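Local coordinates for glycosyl hydrolase (Bacteroides ovatus, PDB 3QC2), which is a glycosyl hydrolase family protein, probably built as a five-bladed beta-propeller like the other members of its clan, at residues V67-E72 and F97-T102; D275-A280 and L302-F307; W14-F19 and N334-Y339. One frame throughout, in Å; residues are numbered along the deposited sequence.

Interaction 1 (V67-E72 and F97-T102)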
loop_
_atom_site.group_PDB
_atom_site.type_symbol
_atom_site.label_atom_id
_atom_site.label_comp_id
_atom_site.label_asym_id
_atom_site.label_seq_id
_atom_site.Cartn_x
_atom_site.Cartn_y
_atom_site.Cartn_z
ATOM N N VAL A 67 -11.320 -5.676 -1.861
ATOM C CA VAL A 67 -9.958 -5.486 -2.261
ATOM C C VAL A 67 -9.898 -4.971 -3.692
ATOM O O VAL A 67 -10.619 -5.453 -4.554
ATOM C CB VAL A 67 -9.138 -6.821 -2.168
ATOM C CG1 VAL A 67 -7.895 -6.768 -3.051
ATOM C CG2 VAL A 67 -8.774 -7.142 -0.706
ATOM N N LEU A 68 -9.076 -3.948 -3.911
ATOM C CA LEU A 68 -8.770 -3.469 -5.251
ATOM C C LEU A 68 -7.327 -3.855 -5.492
ATOM O O LEU A 68 -6.430 -3.402 -4.775
ATOM C CB LEU A 68 -8.966 -1.968 -5.422
ATOM C CG LEU A 68 -10.393 -1.541 -5.798
ATOM C CD1 LEU A 68 -11.330 -1.780 -4.678
ATOM C CD2 LEU A 68 -10.390 -0.078 -6.196
ATOM N N TYR A 69 -7.104 -4.702 -6.495
ATOM C CA TYR A 69 -5.772 -5.206 -6.787
ATOM C C TYR A 69 -5.194 -4.653 -8.078
ATOM O O TYR A 69 -5.911 -4.478 -9.066
ATOM C CB TYR A 69 -5.781 -6.747 -6.830
ATOM C CG TYR A 69 -6.783 -7.375 -7.816
ATOM C CD1 TYR A 69 -8.093 -7.648 -7.429
ATOM C CD2 TYR A 69 -6.403 -7.709 -9.111
ATOM C CE1 TYR A 69 -9.018 -8.238 -8.328
ATOM C CE2 TYR A 69 -7.309 -8.290 -10.014
ATOM C CZ TYR A 69 -8.614 -8.556 -9.608
ATOM O OH TYR A 69 -9.501 -9.127 -10.477
ATOM N N ARG A 70 -3.887 -4.365 -8.047
ATOM C CA ARG A 70 -3.166 -3.913 -9.218
ATOM C C ARG A 70 -3.036 -5.088 -10.167
ATOM O O ARG A 70 -2.482 -6.109 -9.803
ATOM C CB ARG A 70 -1.771 -3.413 -8.831
ATOM C CG ARG A 70 -0.861 -3.089 -10.010
ATOM C CD ARG A 70 0.492 -2.574 -9.544
ATOM N NE ARG A 70 1.410 -2.377 -10.660
ATOM C CZ ARG A 70 2.668 -1.933 -10.547
ATOM N NH1 ARG A 70 3.185 -1.617 -9.349
ATOM N NH2 ARG A 70 3.422 -1.795 -11.644
ATOM N N ALA A 71 -3.546 -4.934 -11.385
ATOM C CA ALA A 71 -3.494 -5.986 -12.395
ATOM C C ALA A 71 -2.774 -5.496 -13.640
ATOM O O ALA A 71 -2.957 -4.346 -14.062
ATOM C CB ALA A 71 -4.883 -6.425 -12.745
ATOM N N GLU A 72 -1.965 -6.375 -14.240
ATOM C CA GLU A 72 -1.210 -6.040 -15.455
ATOM C C GLU A 72 -1.321 -7.087 -16.540
ATOM O O GLU A 72 -1.359 -8.296 -16.265
ATOM C CB GLU A 72 0.283 -5.866 -15.136
ATOM C CG GLU A 72 0.643 -4.622 -14.357
ATOM C CD GLU A 72 2.127 -4.566 -14.006
ATOM O OE1 GLU A 72 2.794 -5.624 -14.032
ATOM O OE2 GLU A 72 2.621 -3.473 -13.687
ATOM N N PHE A 97 -12.043 -14.645 -2.038
ATOM C CA PHE A 97 -12.547 -13.485 -2.773
ATOM C C PHE A 97 -13.318 -13.811 -4.039
ATOM O O PHE A 97 -13.065 -14.826 -4.704
ATOM C CB PHE A 97 -11.385 -12.540 -3.087
ATOM C CG PHE A 97 -10.888 -11.813 -1.896
ATOM C CD1 PHE A 97 -10.048 -12.448 -0.973
ATOM C CD2 PHE A 97 -11.275 -10.505 -1.659
ATOM C CE1 PHE A 97 -9.596 -11.779 0.151
ATOM C CE2 PHE A 97 -10.829 -9.827 -0.540
ATOM C CZ PHE A 97 -9.979 -10.465 0.371
ATOM N N GLN A 98 -14.271 -12.918 -4.350
ATOM C CA GLN A 98 -15.142 -13.012 -5.517
ATOM C C GLN A 98 -14.824 -11.809 -6.424
ATOM O O GLN A 98 -15.209 -10.672 -6.136
ATOM C CB GLN A 98 -16.593 -12.997 -5.069
ATOM C CG GLN A 98 -16.925 -14.109 -4.049
ATOM C CD GLN A 98 -18.357 -14.080 -3.565
ATOM O OE1 GLN A 98 -19.294 -14.215 -4.346
ATOM N NE2 GLN A 98 -18.532 -13.945 -2.254
ATOM N N ARG A 99 -14.137 -12.078 -7.519
ATOM C CA ARG A 99 -13.641 -11.026 -8.418
ATOM C C ARG A 99 -14.550 -10.694 -9.563
ATOM O O ARG A 99 -15.282 -11.546 -10.052
ATOM C CB ARG A 99 -12.301 -11.486 -8.995
ATOM C CG ARG A 99 -11.255 -11.797 -7.932
ATOM C CD ARG A 99 -10.169 -12.725 -8.447
ATOM N NE ARG A 99 -9.393 -12.171 -9.562
ATOM C CZ ARG A 99 -8.293 -12.742 -10.074
ATOM N NH1 ARG A 99 -7.830 -13.888 -9.571
ATOM N NH2 ARG A 99 -7.651 -12.164 -11.082
ATOM N N GLU A 100 -14.505 -9.436 -9.997
ATOM C CA GLU A 100 -15.239 -9.014 -11.192
ATOM C C GLU A 100 -14.314 -9.318 -12.346
ATOM O O GLU A 100 -13.091 -9.318 -12.182
ATOM C CB GLU A 100 -15.588 -7.527 -11.163
ATOM C CG GLU A 100 -16.541 -7.103 -10.033
ATOM C CD GLU A 100 -17.965 -7.701 -10.146
ATOM O OE1 GLU A 100 -18.328 -8.254 -11.229
ATOM O OE2 GLU A 100 -18.728 -7.596 -9.145
ATOM N N LYS A 101 -14.883 -9.572 -13.511
ATOM C CA LYS A 101 -14.093 -9.931 -14.689
ATOM C C LYS A 101 -13.553 -8.735 -15.485
ATOM O O LYS A 101 -12.843 -8.922 -16.477
ATOM C CB LYS A 101 -14.892 -10.853 -15.591
ATOM C CG LYS A 101 -15.167 -12.230 -14.955
ATOM C CD LYS A 101 -15.821 -13.172 -15.960
ATOM C CE LYS A 101 -15.920 -14.575 -15.423
ATOM N NZ LYS A 101 -16.429 -15.501 -16.481
ATOM N N THR A 102 -13.870 -7.521 -15.044
ATOM C CA THR A 102 -13.386 -6.308 -15.700
ATOM C C THR A 102 -12.849 -5.331 -14.623
ATOM O O THR A 102 -13.334 -5.335 -13.493
ATOM C CB THR A 102 -14.499 -5.644 -16.537
ATOM O OG1 THR A 102 -15.573 -5.243 -15.686
ATOM C CG2 THR A 102 -15.041 -6.625 -17.610
#
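The ring of Tyr69 and the guanidinium group of Arg99 stand almost perpendicular, 84° apart, with the phenol oxygen at the guanidinium edge, somewhat tilted from its plane. A second pair has the methyl CG2 of Val67 approaching the Phe97 ring obliquely, 3.4 Å from CE2. The Tyr69-Arg99 pair joins strand 64-72 to the short strand 98-99 of an antiparallel four-stranded sheet, consistent with a propeller blade, reaching across the intervening strand 84-91, where Arg99 also rests on Ala89.

Tyr69 holds its CG between the backbone N and the carbonyl carbon (chi1 56°), raising the ring from strand 64-72 toward the chain at 97-102. Arg99 answers by bending at chi3, and its NE donates to Tyr69 OH at 3.2 Å and 154°. The nearby NH2 lies 3.6 Å from Tyr69 OH, but its polar partner is Glu49, with which it forms a salt bridge. Tyr69 OH is hydrogen-bonded to the same Glu49 oxygen, OE1, while Arg99 NH1 is held by the backbone oxygen of Ser30. The phenol, guanidinium and carboxylate thus close a small polar ring, in which the Glu49 carboxylate probably offsets the arginine charge and polarises the phenol, whose oxygen is then the better acceptor for NE.

Interaction 2 (D275-A280 and L302-F307)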
loop_
_atom_site.group_PDB
_atom_site.type_symbol
_atom_site.label_atom_id
_atom_site.label_comp_id
_atom_site.label_asym_id
_atom_site.label_seq_id
_atom_site.Cartn_x
_atom_site.Cartn_y
_atom_site.Cartn_z
ATOM N N ASP A 275 21.658 -5.449 5.027
ATOM C CA ASP A 275 21.908 -6.569 5.905
ATOM C C ASP A 275 21.853 -7.834 5.089
ATOM O O ASP A 275 20.795 -8.204 4.560
ATOM C CB ASP A 275 20.850 -6.617 7.003
ATOM C CG ASP A 275 21.116 -7.704 8.043
ATOM O OD1 ASP A 275 22.148 -8.418 7.956
ATOM O OD2 ASP A 275 20.285 -7.836 8.958
ATOM N N LYS A 276 22.980 -8.517 4.997
ATOM C CA LYS A 276 23.039 -9.757 4.249
ATOM C C LYS A 276 22.247 -10.929 4.878
ATOM O O LYS A 276 22.039 -11.949 4.234
ATOM C CB LYS A 276 24.487 -10.138 3.930
ATOM C CG LYS A 276 24.890 -9.770 2.491
ATOM C CD LYS A 276 26.354 -9.732 2.304
ATOM C CE LYS A 276 26.789 -10.186 0.858
ATOM N NZ LYS A 276 25.923 -9.696 -0.246
ATOM N N ARG A 277 21.785 -10.757 6.116
ATOM C CA ARG A 277 20.946 -11.753 6.750
ATOM C C ARG A 277 19.672 -11.939 5.917
ATOM O O ARG A 277 19.112 -13.028 5.870
ATOM C CB ARG A 277 20.609 -11.336 8.176
ATOM C CG ARG A 277 21.789 -11.387 9.083
ATOM C CD ARG A 277 21.556 -10.667 10.415
ATOM N NE ARG A 277 20.403 -11.183 11.165
ATOM C CZ ARG A 277 19.289 -10.497 11.427
ATOM N NH1 ARG A 277 19.150 -9.228 11.037
ATOM N NH2 ARG A 277 18.317 -11.073 12.124
ATOM N N TYR A 278 19.244 -10.855 5.253
ATOM C CA TYR A 278 18.079 -10.861 4.382
ATOM C C TYR A 278 18.489 -10.751 2.920
ATOM O O TYR A 278 19.594 -10.327 2.603
ATOM C CB TYR A 278 17.125 -9.719 4.755
ATOM C CG TYR A 278 16.682 -9.799 6.177
ATOM C CD1 TYR A 278 15.673 -10.678 6.557
ATOM C CD2 TYR A 278 17.291 -9.027 7.167
ATOM C CE1 TYR A 278 15.266 -10.782 7.889
ATOM C CE2 TYR A 278 16.887 -9.122 8.507
ATOM C CZ TYR A 278 15.870 -10.006 8.852
ATOM O OH TYR A 278 15.471 -10.122 10.158
ATOM N N THR A 279 17.577 -11.135 2.036
ATOM C CA THR A 279 17.807 -11.099 0.591
ATOM C C THR A 279 18.005 -9.652 0.107
ATOM O O THR A 279 17.347 -8.727 0.584
ATOM C CB THR A 279 16.620 -11.735 -0.175
ATOM O OG1 THR A 279 16.305 -13.020 0.391
ATOM C CG2 THR A 279 16.942 -11.882 -1.670
ATOM N N ALA A 280 18.921 -9.481 -0.831
ATOM C CA ALA A 280 19.236 -8.186 -1.366
ATOM C C ALA A 280 18.181 -7.723 -2.365
ATOM O O ALA A 280 17.617 -8.529 -3.100
ATOM C CB ALA A 280 20.617 -8.222 -2.037
ATOM N N LEU A 302 10.914 -1.009 14.217
ATOM C CA LEU A 302 11.351 -2.355 14.479
ATOM C C LEU A 302 12.714 -2.550 13.825
ATOM O O LEU A 302 12.930 -2.113 12.698
ATOM C CB LEU A 302 10.357 -3.377 13.921
ATOM C CG LEU A 302 8.922 -3.325 14.440
ATOM C CD1 LEU A 302 8.079 -4.342 13.722
ATOM C CD2 LEU A 302 8.856 -3.550 15.966
ATOM N N ASP A 303 13.627 -3.172 14.546
ATOM C CA ASP A 303 14.967 -3.457 14.036
ATOM C C ASP A 303 14.988 -4.668 13.097
ATOM O O ASP A 303 15.913 -4.834 12.335
ATOM C CB ASP A 303 15.943 -3.676 15.208
ATOM C CG ASP A 303 16.192 -2.396 16.009
ATOM O OD1 ASP A 303 15.968 -1.260 15.460
ATOM O OD2 ASP A 303 16.609 -2.511 17.177
ATOM N N GLU A 304 13.956 -5.502 13.180
ATOM C CA GLU A 304 13.815 -6.695 12.346
ATOM C C GLU A 304 12.439 -6.634 11.688
ATOM O O GLU A 304 11.504 -6.169 12.296
ATOM C CB GLU A 304 13.891 -7.953 13.216
ATOM C CG GLU A 304 15.151 -8.069 14.058
ATOM C CD GLU A 304 16.403 -8.314 13.225
ATOM O OE1 GLU A 304 16.280 -8.616 12.020
ATOM O OE2 GLU A 304 17.515 -8.215 13.782
ATOM N N PRO A 305 12.318 -7.109 10.446
ATOM C CA PRO A 305 11.009 -7.090 9.826
ATOM C C PRO A 305 10.061 -8.068 10.558
ATOM O O PRO A 305 10.500 -9.123 11.023
ATOM C CB PRO A 305 11.295 -7.545 8.399
ATOM C CG PRO A 305 12.479 -8.401 8.521
ATOM C CD PRO A 305 13.309 -7.803 9.612
ATOM N N PHE A 306 8.790 -7.691 10.688
ATOM C CA PHE A 306 7.786 -8.533 11.395
ATOM C C PHE A 306 7.134 -9.517 10.460
ATOM O O PHE A 306 6.529 -10.476 10.905
ATOM C CB PHE A 306 6.700 -7.666 12.047
ATOM C CG PHE A 306 5.710 -7.085 11.069
ATOM C CD1 PHE A 306 5.954 -5.848 10.443
ATOM C CD2 PHE A 306 4.517 -7.760 10.781
ATOM C CE1 PHE A 306 5.027 -5.300 9.535
ATOM C CE2 PHE A 306 3.596 -7.226 9.879
ATOM C CZ PHE A 306 3.854 -5.983 9.249
ATOM N N PHE A 307 7.243 -9.254 9.151
ATOM C CA PHE A 307 6.656 -10.100 8.118
ATOM C C PHE A 307 7.590 -10.098 6.910
ATOM O O PHE A 307 7.979 -9.042 6.429
ATOM C CB PHE A 307 5.273 -9.557 7.735
ATOM C CG PHE A 307 4.443 -10.505 6.924
ATOM C CD1 PHE A 307 3.713 -11.516 7.552
ATOM C CD2 PHE A 307 4.357 -10.379 5.546
ATOM C CE1 PHE A 307 2.913 -12.411 6.805
ATOM C CE2 PHE A 307 3.561 -11.270 4.795
ATOM C CZ PHE A 307 2.834 -12.291 5.454
HETATM O O HOH W 1 17.633 -5.777 9.731
#
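Glu304 OE1 is gripped by three donors from one turn: Tyr278 OH at 2.5 Å and both terminal nitrogens of Arg277. The phenol meets OE1 nearly in line with its carbon-oxygen bond. Arg277 NH1, 3.1 Å from Glu304 OE1, uses the syn lone pair, whereas NH2 of the same arginine comes from above the carboxylate plane. This end-on grip keeps OE1 in the guanidinium plane although the two flat groups are turned 83° against each other. A bend at chi2 (-69°) folds the Glu304 carboxylate over toward the turn.

Residues 275-278 form a type I beta turn that also contains an Asx turn, Asp275 OD1 accepting from the backbone N of Arg277 at 3.0 Å. It lies in the loop between strands 260-268 and 283-290, and the segment 302-307 follows the next strand of that sheet, so the contact joins two connections of what is probably a propeller fold. Asp275 OD2 takes Arg277 NH1 at 2.7 Å, which places the arginine between two acids and probably offsets their repulsion; Asp275 OD2 and Glu304 OE1 are 5.1 Å apart. A water donates to Asp303 O and, weakly, to Asp275 OD2. Beneath the polar network, Pro305 packs against the phenol end of Tyr278, its CD 3.5 Å from Tyr278 CZ, and Pro305 also touches Ala284 on strand 283-290.

Interaction 3 (W14-F19 and N334-Y339)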
loop_
_atom_site.group_PDB
_atom_site.type_symbol
_atom_site.label_atom_id
_atom_site.label_comp_id
_atom_site.label_asym_id
_atom_site.label_seq_id
_atom_site.Cartn_x
_atom_site.Cartn_y
_atom_site.Cartn_z
ATOM N N TRP A 14 3.626 -2.191 21.418
ATOM C CA TRP A 14 2.903 -1.199 20.565
ATOM C C TRP A 14 2.643 -1.687 19.123
ATOM O O TRP A 14 1.753 -1.188 18.447
ATOM C CB TRP A 14 3.657 0.140 20.529
ATOM C CG TRP A 14 5.071 0.041 20.021
ATOM C CD1 TRP A 14 6.214 -0.039 20.776
ATOM C CD2 TRP A 14 5.493 0.014 18.655
ATOM N NE1 TRP A 14 7.319 -0.115 19.956
ATOM C CE2 TRP A 14 6.902 -0.084 18.651
ATOM C CE3 TRP A 14 4.823 0.072 17.434
ATOM C CZ2 TRP A 14 7.640 -0.130 17.476
ATOM C CZ3 TRP A 14 5.555 0.020 16.274
ATOM C CH2 TRP A 14 6.950 -0.080 16.299
ATOM N N ALA A 15 3.428 -2.660 18.667
ATOM C CA ALA A 15 3.333 -3.165 17.287
ATOM C C ALA A 15 2.190 -4.167 17.064
ATOM O O ALA A 15 1.739 -4.814 17.986
ATOM C CB ALA A 15 4.678 -3.804 16.873
ATOM N N PHE A 16 1.737 -4.256 15.810
ATOM C CA PHE A 16 0.719 -5.222 15.394
ATOM C C PHE A 16 1.436 -6.505 15.020
ATOM O O PHE A 16 2.496 -6.460 14.373
ATOM C CB PHE A 16 -0.049 -4.725 14.150
ATOM C CG PHE A 16 -0.975 -3.563 14.416
ATOM C CD1 PHE A 16 -0.477 -2.270 14.543
ATOM C CD2 PHE A 16 -2.350 -3.758 14.511
ATOM C CE1 PHE A 16 -1.335 -1.192 14.781
ATOM C CE2 PHE A 16 -3.210 -2.685 14.744
ATOM C CZ PHE A 16 -2.701 -1.403 14.878
ATOM N N GLY A 17 0.875 -7.643 15.403
ATOM C CA GLY A 17 1.460 -8.931 15.042
ATOM C C GLY A 17 1.423 -9.967 16.145
ATOM O O GLY A 17 1.179 -9.641 17.296
ATOM N N GLY A 18 1.697 -11.225 15.803
ATOM C CA GLY A 18 2.057 -11.637 14.433
ATOM C C GLY A 18 0.868 -11.872 13.503
ATOM O O GLY A 18 -0.239 -12.139 13.950
ATOM N N PHE A 19 1.132 -11.752 12.198
ATOM C CA PHE A 19 0.145 -11.990 11.155
ATOM C C PHE A 19 0.388 -13.388 10.624
ATOM O O PHE A 19 1.380 -13.646 9.947
ATOM C CB PHE A 19 0.281 -10.964 10.046
ATOM C CG PHE A 19 -0.116 -9.576 10.457
ATOM C CD1 PHE A 19 0.738 -8.790 11.202
ATOM C CD2 PHE A 19 -1.346 -9.057 10.090
ATOM C CE1 PHE A 19 0.371 -7.495 11.579
ATOM C CE2 PHE A 19 -1.714 -7.772 10.459
ATOM C CZ PHE A 19 -0.850 -6.993 11.205
ATOM N N ASN A 334 -13.253 -8.600 14.666
ATOM C CA ASN A 334 -12.277 -8.534 15.779
ATOM C C ASN A 334 -10.831 -9.049 15.482
ATOM O O ASN A 334 -10.080 -9.365 16.408
ATOM C CB ASN A 334 -12.862 -9.222 17.024
ATOM C CG ASN A 334 -14.208 -8.621 17.441
ATOM O OD1 ASN A 334 -14.453 -7.417 17.257
ATOM N ND2 ASN A 334 -15.078 -9.449 17.995
ATOM N N LYS A 335 -10.461 -9.109 14.201
ATOM C CA LYS A 335 -9.103 -9.532 13.786
ATOM C C LYS A 335 -8.617 -8.618 12.693
ATOM O O LYS A 335 -9.418 -7.968 12.020
ATOM C CB LYS A 335 -9.085 -10.978 13.285
ATOM C CG LYS A 335 -9.433 -12.026 14.343
ATOM C CD LYS A 335 -9.332 -13.447 13.763
ATOM C CE LYS A 335 -9.927 -14.500 14.714
ATOM N NZ LYS A 335 -9.858 -15.881 14.137
ATOM N N TRP A 336 -7.298 -8.561 12.517
ATOM C CA TRP A 336 -6.691 -7.720 11.484
ATOM C C TRP A 336 -6.225 -8.548 10.274
ATOM O O TRP A 336 -5.418 -9.479 10.406
ATOM C CB TRP A 336 -5.517 -6.928 12.050
ATOM C CG TRP A 336 -5.900 -5.787 12.951
ATOM C CD1 TRP A 336 -5.945 -5.794 14.314
ATOM C CD2 TRP A 336 -6.265 -4.471 12.548
ATOM N NE1 TRP A 336 -6.317 -4.569 14.782
ATOM C CE2 TRP A 336 -6.522 -3.733 13.719
ATOM C CE3 TRP A 336 -6.404 -3.839 11.306
ATOM C CZ2 TRP A 336 -6.905 -2.388 13.692
ATOM C CZ3 TRP A 336 -6.787 -2.496 11.276
ATOM C CH2 TRP A 336 -7.028 -1.788 12.463
ATOM N N TYR A 337 -6.727 -8.178 9.101
ATOM C CA TYR A 337 -6.396 -8.846 7.852
ATOM C C TYR A 337 -5.410 -7.999 7.044
ATOM O O TYR A 337 -5.738 -6.897 6.616
ATOM C CB TYR A 337 -7.684 -9.108 7.059
ATOM C CG TYR A 337 -8.548 -10.146 7.727
ATOM C CD1 TYR A 337 -9.274 -9.843 8.881
ATOM C CD2 TYR A 337 -8.616 -11.439 7.233
ATOM C CE1 TYR A 337 -10.044 -10.797 9.505
ATOM C CE2 TYR A 337 -9.391 -12.402 7.857
ATOM C CZ TYR A 337 -10.104 -12.072 8.990
ATOM O OH TYR A 337 -10.872 -13.021 9.608
ATOM N N LEU A 338 -4.197 -8.524 6.857
ATOM C CA LEU A 338 -3.140 -7.818 6.119
ATOM C C LEU A 338 -3.051 -8.359 4.710
ATOM O O LEU A 338 -2.832 -9.559 4.519
ATOM C CB LEU A 338 -1.791 -8.004 6.824
ATOM C CG LEU A 338 -0.596 -7.240 6.258
ATOM C CD1 LEU A 338 -0.854 -5.729 6.307
ATOM C CD2 LEU A 338 0.657 -7.586 7.010
ATOM N N TYR A 339 -3.221 -7.478 3.724
ATOM C CA TYR A 339 -3.168 -7.863 2.311
ATOM C C TYR A 339 -1.921 -7.310 1.692
ATOM O O TYR A 339 -1.615 -6.137 1.855
ATOM C CB TYR A 339 -4.423 -7.399 1.581
ATOM C CG TYR A 339 -5.627 -8.066 2.128
ATOM C CD1 TYR A 339 -5.988 -9.343 1.710
ATOM C CD2 TYR A 339 -6.389 -7.459 3.108
ATOM C CE1 TYR A 339 -7.097 -9.983 2.250
ATOM C CE2 TYR A 339 -7.494 -8.080 3.646
ATOM C CZ TYR A 339 -7.846 -9.337 3.222
ATOM O OH TYR A 339 -8.954 -9.940 3.771
#
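The backbone at 14-19 nears strand 335-342 most closely where Phe19 CA lies 7.3 Å from Leu338 CA, and with no hydrogen bond joining the two segments the contact is made by side chains. The strand is the middle one of a three-stranded antiparallel sheet near the C-terminus, consistent with a propeller blade, and the N-terminal segment lies against one face of it. Trp336 and Leu338, two residues apart on the strand, both point toward the segment, while Tyr337 between them points away.

Phe16 and Trp336 form a T-shaped (edge-to-face) pair: the edge of the phenyl ring meets the indole face, the planes are 85° apart, and the centroids of the Phe16 ring and the five-membered ring of Trp336 are 5.1 Å apart. Phe16 CE2 does the touching, 3.6 Å from Trp336 CE2. The peptide bond between Gly17 and Gly18 is cis, and this kink in the chain separates the two phenylalanines that face the strand. Gly18 is tied by backbone hydrogen bonding to Ala358, and Phe16 O accepts from Gln287 NE2. A di(hydroxyethyl)ether molecule, probably from the crystallisation liquor, is bound about 4 Å from the Phe16 side chain.

Leu338 carries its CG anti to the backbone N (chi1 -175°), which sends a methyl over the Phe19 ring. The resulting CH-pi contact puts Leu338 CD2 4.0 Å from the Phe19 ring centroid and 14° off the normal, while the Phe19 rim atom CD2 sits 3.5 Å from Leu338 CB.

In the fold
Interaction 3 ties residues near the N-terminus to a late strand, so the other two contacts lie within the long loop of chain it closes, interaction 1 before interaction 2. Their centres are about 30 Å apart, with nearest atoms about 14 Å apart and no touch. Interaction 3 sits to one side, at the corner of a roughly right-angled triangle of centres, about 23 Å from interaction 1 and 19 Å from interaction 2. Interaction 1 lies on the sheet that holds strand 64-72, interaction 3 on that of strand 335-342, and interaction 2 in loops beside the sheet of strands 260-268 and 283-290. Apolar contacts join interaction 3 to each: Phe97 CZ is 3.5 Å from Tyr339 CE1, and Phe306 CE2 3.5 Å from Phe19 CD1.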